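Long-range contacts in pyocin S8 (Pseudomonas aeruginosa, PDB 6W0V), which is a bacteriocin toxin that acts as a DNase through its H-N-H nuclease domain, the part described here, which binds a cognate immunity protein: residues 8-13 / 28-34; 42-48 / 108-114. The protein carries 1 engineered substitution. One frame throughout, in Å; residues are numbered along the deposited sequence.

Contact 1 (8-13 / 28-34)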
loop_
_atom_site.group_PDB
_atom_site.type_symbol
_atom_site.label_atom_id
_atom_site.label_comp_id
_atom_site.label_asym_id
_atom_site.label_seq_id
_atom_site.Cartn_x
_atom_site.Cartn_y
_atom_site.Cartn_z
ATOM N N GLY A 8 22.344 -5.660 6.579
ATOM C CA GLY A 8 21.771 -5.157 7.828
ATOM C C GLY A 8 20.703 -6.087 8.345
ATOM O O GLY A 8 20.298 -7.023 7.629
ATOM N N ASN A 9 20.285 -5.839 9.571
ATOM C CA ASN A 9 19.525 -6.827 10.361
ATOM C C ASN A 9 18.124 -6.313 10.623
ATOM O O ASN A 9 17.324 -7.117 11.073
ATOM C CB ASN A 9 20.241 -7.137 11.668
ATOM C CG ASN A 9 21.528 -7.887 11.422
ATOM O OD1 ASN A 9 21.671 -8.549 10.398
ATOM N ND2 ASN A 9 22.453 -7.792 12.358
ATOM N N GLY A 10 17.865 -5.035 10.352
ATOM C CA GLY A 10 16.647 -4.374 10.838
ATOM C C GLY A 10 16.538 -4.546 12.340
ATOM O O GLY A 10 17.568 -4.756 13.004
ATOM N N GLN A 11 15.324 -4.486 12.866
ATOM C CA GLN A 11 15.085 -4.495 14.327
ATOM C C GLN A 11 14.025 -5.529 14.645
ATOM O O GLN A 11 13.155 -5.801 13.818
ATOM C CB GLN A 11 14.640 -3.117 14.808
ATOM C CG GLN A 11 15.655 -2.024 14.518
ATOM C CD GLN A 11 16.935 -2.277 15.267
ATOM O OE1 GLN A 11 16.922 -2.769 16.393
ATOM N NE2 GLN A 11 18.048 -1.956 14.632
ATOM N N PRO A 12 14.061 -6.111 15.860
ATOM C CA PRO A 12 12.953 -6.920 16.345
ATOM C C PRO A 12 11.704 -6.037 16.287
ATOM O O PRO A 12 11.741 -4.897 16.728
ATOM C CB PRO A 12 13.350 -7.310 17.773
ATOM C CG PRO A 12 14.852 -7.141 17.800
ATOM C CD PRO A 12 15.143 -6.000 16.847
ATOM N N VAL A 13 10.658 -6.556 15.662
ATOM C CA VAL A 13 9.341 -5.878 15.591
ATOM C C VAL A 13 8.308 -6.895 16.052
ATOM O O VAL A 13 8.322 -8.028 15.537
ATOM C CB VAL A 13 9.048 -5.359 14.174
ATOM C CG1 VAL A 13 7.610 -4.896 14.040
ATOM C CG2 VAL A 13 10.013 -4.254 13.774
ATOM N N PRO A 28 11.544 0.787 11.970
ATOM C CA PRO A 28 12.634 0.050 11.362
ATOM C C PRO A 28 12.061 -1.130 10.577
ATOM O O PRO A 28 10.878 -1.452 10.672
ATOM C CB PRO A 28 13.458 -0.407 12.564
ATOM C CG PRO A 28 12.424 -0.567 13.659
ATOM C CD PRO A 28 11.438 0.557 13.421
ATOM N N ILE A 29 12.911 -1.737 9.781
ATOM C CA ILE A 29 12.565 -2.959 9.019
ATOM C C ILE A 29 12.591 -4.103 10.009
ATOM O O ILE A 29 13.545 -4.258 10.756
ATOM C CB ILE A 29 13.559 -3.171 7.870
ATOM C CG1 ILE A 29 13.662 -1.920 6.992
ATOM C CG2 ILE A 29 13.206 -4.415 7.076
ATOM C CD1 ILE A 29 12.351 -1.161 6.819
ATOM N N PRO A 30 11.526 -4.917 10.080
ATOM C CA PRO A 30 11.512 -6.051 10.988
ATOM C C PRO A 30 12.685 -6.972 10.655
ATOM O O PRO A 30 12.953 -7.215 9.485
ATOM C CB PRO A 30 10.171 -6.729 10.717
ATOM C CG PRO A 30 9.328 -5.628 10.119
ATOM C CD PRO A 30 10.288 -4.794 9.301
ATOM N N SER A 31 13.347 -7.463 11.689
ATOM C CA SER A 31 14.513 -8.359 11.541
ATOM C C SER A 31 14.154 -9.553 10.651
ATOM O O SER A 31 14.996 -9.939 9.835
ATOM C CB SER A 31 15.036 -8.773 12.876
ATOM O OG SER A 31 14.026 -9.378 13.654
ATOM N N GLN A 32 12.938 -10.100 10.762
ATOM C CA GLN A 32 12.552 -11.300 9.974
ATOM C C GLN A 32 12.430 -10.910 8.497
ATOM O O GLN A 32 12.573 -11.793 7.641
ATOM C CB GLN A 32 11.259 -11.928 10.489
ATOM C CG GLN A 32 10.025 -11.070 10.276
ATOM C CD GLN A 32 9.715 -10.186 11.455
ATOM O OE1 GLN A 32 10.601 -9.609 12.077
ATOM N NE2 GLN A 32 8.435 -10.073 11.768
ATOM N N ILE A 33 12.151 -9.640 8.214
ATOM C CA ILE A 33 12.102 -9.115 6.822
ATOM C C ILE A 33 13.542 -8.895 6.363
ATOM O O ILE A 33 13.880 -9.345 5.267
ATOM C CB ILE A 33 11.242 -7.844 6.742
ATOM C CG1 ILE A 33 9.797 -8.148 7.144
ATOM C CG2 ILE A 33 11.309 -7.220 5.359
ATOM C CD1 ILE A 33 9.202 -9.305 6.383
ATOM N N ALA A 34 14.364 -8.265 7.198
ATOM C CA ALA A 34 15.812 -8.148 6.928
ATOM C C ALA A 34 16.327 -9.542 6.567
ATOM O O ALA A 34 17.058 -9.672 5.583
ATOM C CB ALA A 34 16.538 -7.564 8.107
HETATM O O HOH W 1 10.928 -9.017 14.602
#

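Contact 2 (42-48 / 108-114)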
loop_
_atom_site.group_PDB
_atom_site.type_symbol
_atom_site.label_atom_id
_atom_site.label_comp_id
_atom_site.label_asym_id
_atom_site.label_seq_id
_atom_site.Cartn_x
_atom_site.Cartn_y
_atom_site.Cartn_z
ATOM N N PHE A 42 19.823 -7.229 -5.318
ATOM C CA PHE A 42 18.674 -6.466 -5.830
ATOM C C PHE A 42 19.101 -5.766 -7.093
ATOM O O PHE A 42 20.217 -5.267 -7.141
ATOM C CB PHE A 42 18.165 -5.531 -4.751
ATOM C CG PHE A 42 17.707 -6.368 -3.601
ATOM C CD1 PHE A 42 16.452 -6.944 -3.622
ATOM C CD2 PHE A 42 18.584 -6.704 -2.589
ATOM C CE1 PHE A 42 16.060 -7.766 -2.588
ATOM C CE2 PHE A 42 18.181 -7.521 -1.552
ATOM C CZ PHE A 42 16.918 -8.052 -1.559
ATOM N N LYS A 43 18.261 -5.806 -8.108
ATOM C CA LYS A 43 18.635 -5.273 -9.434
ATOM C C LYS A 43 18.370 -3.779 -9.451
ATOM O O LYS A 43 18.846 -3.104 -10.346
ATOM C CB LYS A 43 17.844 -5.995 -10.519
ATOM C CG LYS A 43 18.115 -7.486 -10.589
ATOM C CD LYS A 43 19.575 -7.824 -10.579
ATOM C CE LYS A 43 20.339 -7.116 -11.675
ATOM N NZ LYS A 43 19.870 -7.506 -13.025
ATOM N N SER A 44 17.555 -3.315 -8.515
ATOM C CA SER A 44 17.054 -1.933 -8.490
ATOM C C SER A 44 16.359 -1.709 -7.167
ATOM O O SER A 44 16.069 -2.690 -6.445
ATOM C CB SER A 44 16.102 -1.680 -9.606
ATOM O OG SER A 44 14.920 -2.424 -9.385
ATOM N N TRP A 45 16.052 -0.459 -6.900
ATOM C CA TRP A 45 15.245 -0.122 -5.717
ATOM C C TRP A 45 13.894 -0.823 -5.844
ATOM O O TRP A 45 13.439 -1.428 -4.870
ATOM C CB TRP A 45 15.074 1.380 -5.578
ATOM C CG TRP A 45 14.232 1.619 -4.375
ATOM C CD1 TRP A 45 12.956 2.089 -4.317
ATOM C CD2 TRP A 45 14.589 1.239 -3.044
ATOM N NE1 TRP A 45 12.521 2.084 -3.022
ATOM C CE2 TRP A 45 13.502 1.577 -2.217
ATOM C CE3 TRP A 45 15.744 0.703 -2.463
ATOM C CZ2 TRP A 45 13.525 1.370 -0.843
ATOM C CZ3 TRP A 45 15.761 0.494 -1.103
ATOM C CH2 TRP A 45 14.666 0.828 -0.306
ATOM N N ARG A 46 13.294 -0.760 -7.024
ATOM C CA ARG A 46 12.009 -1.441 -7.260
ATOM C C ARG A 46 12.132 -2.902 -6.844
ATOM O O ARG A 46 11.278 -3.401 -6.130
ATOM C CB ARG A 46 11.632 -1.365 -8.728
ATOM C CG ARG A 46 10.445 -2.251 -9.036
ATOM C CD ARG A 46 10.127 -2.157 -10.490
ATOM N NE ARG A 46 8.954 -2.960 -10.716
ATOM C CZ ARG A 46 8.282 -2.987 -11.849
ATOM N NH1 ARG A 46 8.675 -2.255 -12.875
ATOM N NH2 ARG A 46 7.206 -3.744 -11.942
ATOM N N ASP A 47 13.186 -3.574 -7.275
ATOM C CA ASP A 47 13.345 -5.014 -6.985
ATOM C C ASP A 47 13.382 -5.203 -5.471
ATOM O O ASP A 47 12.672 -6.034 -4.906
ATOM C CB ASP A 47 14.617 -5.512 -7.640
ATOM C CG ASP A 47 14.885 -6.974 -7.414
ATOM O OD1 ASP A 47 13.950 -7.703 -7.084
ATOM O OD2 ASP A 47 16.025 -7.355 -7.587
ATOM N N PHE A 48 14.153 -4.377 -4.792
ATOM C CA PHE A 48 14.258 -4.466 -3.329
ATOM C C PHE A 48 12.891 -4.192 -2.720
ATOM O O PHE A 48 12.470 -4.918 -1.836
ATOM C CB PHE A 48 15.264 -3.449 -2.817
ATOM C CG PHE A 48 15.362 -3.456 -1.321
ATOM C CD1 PHE A 48 16.233 -4.310 -0.672
ATOM C CD2 PHE A 48 14.565 -2.621 -0.564
ATOM C CE1 PHE A 48 16.305 -4.328 0.711
ATOM C CE2 PHE A 48 14.638 -2.641 0.816
ATOM C CZ PHE A 48 15.524 -3.477 1.451
ATOM N N VAL A 108 21.708 2.430 -0.249
ATOM C CA VAL A 108 20.365 2.195 -0.840
ATOM C C VAL A 108 19.799 0.917 -0.224
ATOM O O VAL A 108 18.619 0.885 0.115
ATOM C CB VAL A 108 20.421 2.074 -2.371
ATOM C CG1 VAL A 108 19.050 1.739 -2.929
ATOM C CG2 VAL A 108 20.987 3.321 -3.029
ATOM N N TYR A 109 20.604 -0.126 -0.114
ATOM C CA TYR A 109 20.099 -1.463 0.262
ATOM C C TYR A 109 20.558 -1.837 1.661
ATOM O O TYR A 109 20.474 -3.026 2.013
ATOM C CB TYR A 109 20.547 -2.513 -0.741
ATOM C CG TYR A 109 20.166 -2.200 -2.156
ATOM C CD1 TYR A 109 18.844 -2.249 -2.562
ATOM C CD2 TYR A 109 21.122 -1.843 -3.087
ATOM C CE1 TYR A 109 18.494 -1.987 -3.870
ATOM C CE2 TYR A 109 20.790 -1.583 -4.402
ATOM C CZ TYR A 109 19.468 -1.655 -4.794
ATOM O OH TYR A 109 19.127 -1.390 -6.081
ATOM N N ASP A 110 21.016 -0.864 2.444
ATOM C CA ASP A 110 21.291 -1.169 3.859
ATOM C C ASP A 110 19.964 -1.066 4.591
ATOM O O ASP A 110 19.413 0.039 4.742
ATOM C CB ASP A 110 22.377 -0.345 4.525
ATOM C CG ASP A 110 22.664 -0.970 5.878
ATOM O OD1 ASP A 110 21.859 -0.739 6.765
ATOM O OD2 ASP A 110 23.637 -1.774 6.004
ATOM N N ILE A 111 19.512 -2.224 5.031
ATOM C CA ILE A 111 18.207 -2.394 5.703
ATOM C C ILE A 111 18.183 -1.527 6.958
ATOM O O ILE A 111 17.131 -1.002 7.288
ATOM C CB ILE A 111 17.984 -3.880 5.989
ATOM C CG1 ILE A 111 17.906 -4.654 4.671
ATOM C CG2 ILE A 111 16.751 -4.086 6.844
ATOM C CD1 ILE A 111 18.205 -6.106 4.813
ATOM N N ASP A 112 19.314 -1.344 7.622
ATOM C CA ASP A 112 19.360 -0.546 8.869
ATOM C C ASP A 112 19.298 0.939 8.525
ATOM O O ASP A 112 19.107 1.746 9.444
ATOM C CB ASP A 112 20.583 -0.922 9.693
ATOM C CG ASP A 112 20.517 -2.375 10.110
ATOM O OD1 ASP A 112 19.432 -2.803 10.517
ATOM O OD2 ASP A 112 21.527 -3.063 10.005
ATOM N N ASN A 113 19.422 1.279 7.246
ATOM C CA ASN A 113 19.264 2.671 6.767
ATOM C C ASN A 113 17.814 2.913 6.346
ATOM O O ASN A 113 17.524 3.998 5.821
ATOM C CB ASN A 113 20.201 2.977 5.606
ATOM C CG ASN A 113 20.253 4.457 5.316
ATOM O OD1 ASN A 113 20.205 5.270 6.236
ATOM N ND2 ASN A 113 20.318 4.807 4.044
ATOM N N LEU A 114 16.940 1.931 6.547
ATOM C CA LEU A 114 15.553 2.040 6.048
ATOM C C LEU A 114 14.604 2.206 7.219
ATOM O O LEU A 114 14.756 1.531 8.236
ATOM C CB LEU A 114 15.185 0.805 5.239
ATOM C CG LEU A 114 16.163 0.477 4.118
ATOM C CD1 LEU A 114 15.704 -0.769 3.390
ATOM C CD2 LEU A 114 16.318 1.647 3.158
#

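Contact 1 (8-13 / 28-34)
Val13, Gln11 and Pro28 lose the most surface here. Val13 points its side chain at the prolines of 28-34. Its CB lies 3.9 Å from Pro30 CB, and its CG2 lies 4.4 Å from Pro28 CG. Gln11 turns the polar end of its side chain away and packs with its aliphatic part, CG to Pro28 CB at 3.4 Å. Its backbone does the pairing. Gln11 N donates to Ile29 O at 2.8 Å, and Ser31 N donates to Gln11 O at 2.7 Å. This is a single parallel beta bridge between Gln11 and Pro30. It pairs the loop after strand 4-5 with the N-terminal end of helix 31-37, where Pro30 is the N-cap. One turn in, Ala34 CB sits 3.1 Å from Asn9 O. A CA-H...O contact joins Ser31 CA to the same oxygen at 3.1 Å. Gly10 passes close to Ile29 O, which would clash with a CB, and its positive phi also favours glycine. A water takes a bond from Val13 N (2.7 Å) and gives one to Gln32 OE1 (2.6 Å). Outside the pair, Pro28 O accepts from Trp17 NE1, and Pro30 touches the Trp17 side chain.

Contact 2 (42-48 / 108-114)
The two backbones stay apart: the nearest CA pairs, Trp45 with Val108 and Phe48 with Tyr109, are 7.4 and 7.5 Å apart. Side chains fill the gap. Segment 42-48 runs from the end of strand 41-42 into the first turn of helix 45-57. Ser44 is the N-cap, and its OG accepts from Asp47 N at 3.0 Å. Segment 108-114 ends the loop linking strands 95-98 and 114-117 in the beta-beta-alpha metal fold of H-N-H nucleases, and Leu114 opens the second strand. Tyr109 reaches between Phe42, Trp45 and Phe48. With Phe42 and Phe48 it forms an aromatic cluster. Tyr109 CE1 is 3.7 Å from both Phe42 CB and Phe48 CB. The Phe42 and Tyr109 planes are at 23° but slid apart, so the rings barely overlap. The hydroxyl of Tyr109 bonds to Glu2 O. Phe48 CZ meets Leu114 CD1 at 3.3 Å. Trp45 CE3 packs on Val108 CG1 at 3.5 Å, and its ring also meets His98, whose NE2 bonds to Val108 O.

In the fold
Both contacts are partly buried, with more of the touching residues buried in contact 2. Contact 1 relies on backbone bonds, a water and proline packing; contact 2 relies on aromatic and aliphatic side chains. The two meet: Asp112 OD2 lies 3.1 Å from Asn9 N, probably hydrogen-bonded, and Ile29 CB lies 3.5 Å from Ile111 CG2. A loop of the H-N-H motif touches the early loop held by contact 1. Helix 31-37 is shared: contact 1 uses its first turn, while Ala34 and Leu37 pack on Ile111. Strands 27-28 and 114-117 also pair antiparallel. Ser25 of the immunity protein packs on Arg46, which takes no part in contact 2, and no other chain touches contact 1.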